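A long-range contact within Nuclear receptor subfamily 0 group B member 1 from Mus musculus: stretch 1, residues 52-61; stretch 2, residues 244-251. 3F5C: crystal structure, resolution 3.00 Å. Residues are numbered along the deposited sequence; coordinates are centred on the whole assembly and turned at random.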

# COMPACT_ATOMS: atom_id res chain seq x y z
N VAL B 52 15.37 35.53 -11.54
CA VAL B 52 14.07 34.99 -11.15
C VAL B 52 13.55 34.04 -12.22
O VAL B 52 13.02 32.98 -11.90
CB VAL B 52 13.01 36.07 -10.84
CG1 VAL B 52 13.56 37.05 -9.83
CG2 VAL B 52 12.56 36.77 -12.10
N CYS B 53 13.72 34.41 -13.48
CA CYS B 53 13.25 33.58 -14.57
C CYS B 53 13.94 32.25 -14.54
O CYS B 53 13.34 31.23 -14.89
CB CYS B 53 13.51 34.25 -15.91
SG CYS B 53 12.36 35.55 -16.25
N GLU B 54 15.21 32.27 -14.11
CA GLU B 54 15.98 31.04 -13.94
C GLU B 54 15.44 30.21 -12.78
O GLU B 54 15.17 29.02 -12.93
CB GLU B 54 17.45 31.34 -13.72
CG GLU B 54 18.25 30.16 -13.21
CD GLU B 54 19.40 30.59 -12.31
OE1 GLU B 54 19.12 31.26 -11.29
OE2 GLU B 54 20.57 30.26 -12.63
N ALA B 55 15.25 30.83 -11.63
CA ALA B 55 14.69 30.13 -10.50
C ALA B 55 13.26 29.70 -10.80
O ALA B 55 12.76 28.72 -10.26
CB ALA B 55 14.74 31.00 -9.29
N ALA B 56 12.58 30.43 -11.67
CA ALA B 56 11.21 30.10 -12.02
C ALA B 56 11.20 28.88 -12.92
O ALA B 56 10.40 27.97 -12.75
CB ALA B 56 10.55 31.26 -12.73
N SER B 57 12.11 28.89 -13.89
CA SER B 57 12.27 27.79 -14.81
C SER B 57 12.68 26.51 -14.09
O SER B 57 12.17 25.42 -14.37
CB SER B 57 13.33 28.17 -15.83
OG SER B 57 13.53 27.08 -16.69
N ALA B 58 13.62 26.63 -13.16
CA ALA B 58 14.00 25.52 -12.30
C ALA B 58 12.77 24.96 -11.63
O ALA B 58 12.62 23.76 -11.55
CB ALA B 58 14.97 25.97 -11.27
N GLY B 59 11.91 25.85 -11.15
CA GLY B 59 10.67 25.46 -10.49
C GLY B 59 9.79 24.63 -11.39
O GLY B 59 9.17 23.68 -10.93
N LEU B 60 9.73 24.97 -12.67
CA LEU B 60 8.91 24.22 -13.62
C LEU B 60 9.36 22.77 -13.74
O LEU B 60 8.55 21.84 -13.77
CB LEU B 60 8.96 24.88 -14.99
CG LEU B 60 7.70 24.77 -15.86
CD1 LEU B 60 7.98 25.17 -17.29
CD2 LEU B 60 7.20 23.36 -15.85
N LEU B 61 10.66 22.56 -13.84
CA LEU B 61 11.19 21.20 -13.90
C LEU B 61 10.74 20.40 -12.68
O LEU B 61 10.13 19.34 -12.82
CB LEU B 61 12.71 21.21 -14.03
CG LEU B 61 13.29 21.34 -15.44
CD1 LEU B 61 12.52 22.27 -16.28
CD2 LEU B 61 14.69 21.85 -15.34
N GLU B 244 4.40 34.87 -19.43
CA GLU B 244 4.94 36.12 -19.92
C GLU B 244 5.88 36.70 -18.89
O GLU B 244 6.95 37.20 -19.20
CB GLU B 244 3.81 37.11 -20.22
CG GLU B 244 4.18 38.22 -21.20
CD GLU B 244 4.33 37.69 -22.62
OE1 GLU B 244 3.73 36.62 -22.91
OE2 GLU B 244 5.04 38.35 -23.42
N LEU B 245 5.48 36.62 -17.64
CA LEU B 245 6.27 37.22 -16.60
C LEU B 245 7.61 36.50 -16.39
O LEU B 245 8.65 37.13 -16.23
CB LEU B 245 5.45 37.22 -15.32
CG LEU B 245 6.21 37.64 -14.07
CD1 LEU B 245 6.74 39.01 -14.25
CD2 LEU B 245 5.32 37.58 -12.87
N PHE B 246 7.56 35.16 -16.41
CA PHE B 246 8.70 34.33 -16.00
C PHE B 246 9.43 33.68 -17.14
O PHE B 246 10.64 33.50 -17.08
CB PHE B 246 8.23 33.22 -15.08
CG PHE B 246 7.81 33.70 -13.75
CD1 PHE B 246 6.52 33.54 -13.32
CD2 PHE B 246 8.71 34.32 -12.91
CE1 PHE B 246 6.14 33.98 -12.09
CE2 PHE B 246 8.33 34.77 -11.67
CZ PHE B 246 7.05 34.60 -11.27
N PHE B 247 8.70 33.28 -18.17
CA PHE B 247 9.29 32.45 -19.19
C PHE B 247 9.62 33.14 -20.51
O PHE B 247 10.61 32.78 -21.14
CB PHE B 247 8.43 31.20 -19.41
CG PHE B 247 8.43 30.28 -18.23
CD1 PHE B 247 7.47 30.40 -17.25
CD2 PHE B 247 9.41 29.32 -18.09
CE1 PHE B 247 7.48 29.56 -16.16
CE2 PHE B 247 9.43 28.47 -16.99
CZ PHE B 247 8.46 28.59 -16.03
N ARG B 248 8.82 34.12 -20.94
CA ARG B 248 9.05 34.72 -22.25
C ARG B 248 10.47 35.20 -22.43
O ARG B 248 11.03 35.06 -23.52
CB ARG B 248 8.06 35.83 -22.55
CG ARG B 248 6.74 35.32 -23.10
CD ARG B 248 6.93 34.52 -24.38
NE ARG B 248 5.70 33.81 -24.75
CZ ARG B 248 5.59 32.98 -25.78
NH1 ARG B 248 6.64 32.76 -26.56
NH2 ARG B 248 4.44 32.38 -26.04
N PRO B 249 11.07 35.75 -21.37
CA PRO B 249 12.48 36.16 -21.45
C PRO B 249 13.42 35.03 -21.95
O PRO B 249 14.30 35.27 -22.79
CB PRO B 249 12.81 36.52 -20.00
CG PRO B 249 11.51 36.88 -19.38
CD PRO B 249 10.47 36.05 -20.06
N ILE B 250 13.19 33.82 -21.44
CA ILE B 250 13.97 32.63 -21.76
C ILE B 250 13.43 31.89 -22.97
O ILE B 250 14.12 31.73 -23.98
CB ILE B 250 13.89 31.63 -20.63
CG1 ILE B 250 14.28 32.28 -19.32
CG2 ILE B 250 14.81 30.51 -20.89
CD1 ILE B 250 14.17 31.32 -18.19
N ILE B 251 12.21 31.38 -22.84
CA ILE B 251 11.54 30.63 -23.91
C ILE B 251 11.46 31.43 -25.21
O ILE B 251 11.43 30.85 -26.28
CB ILE B 251 10.12 30.23 -23.49
CG1 ILE B 251 9.53 29.27 -24.49
CG2 ILE B 251 9.19 31.42 -23.50
CD1 ILE B 251 8.06 29.04 -24.27

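Two helices, far apart in sequence, cross almost at right angles, at 99°, with their axes 8.5 Å apart at closest approach. The backbones come nearest at Cys53 and Phe246, whose CA atoms are 4.8 Å apart. No clear hydrogen bond links the stretches, so the contact rests mainly on apolar packing.

Glu244 does not reach stretch 1. Leu245 takes a small part through its backbone: its O lies 4.0 Å from Cys53 SG. Phe246 is buried and sends its ring to Ala56, with CD2 3.6 Å from Ala56 CB. Ala56 points its CB toward stretch 2, and this methyl group is the part of Ala56 closest to the ring.

Phe247 starts sideways, but the end of its side chain comes nearer to stretch 1. Its CE2 lies 3.6 Å from Ser57 CA and 3.6 Å from Leu60 CD1. The ring thus touches residues one turn apart on the helix. Arg248 points away; its NE makes a long salt bridge of 3.9 Å with Glu244 OE1 in its own helix.

Pro249 points toward stretch 1 and places CG 3.5 Å from Cys53 SG. Ile250 also points toward it. Its extended side chain brings CD1 to 3.4 Å from Cys53 O, 3.8 Å from Cys53 CB and 4.0 Å from Ser57 CB. Ile251 is out of reach.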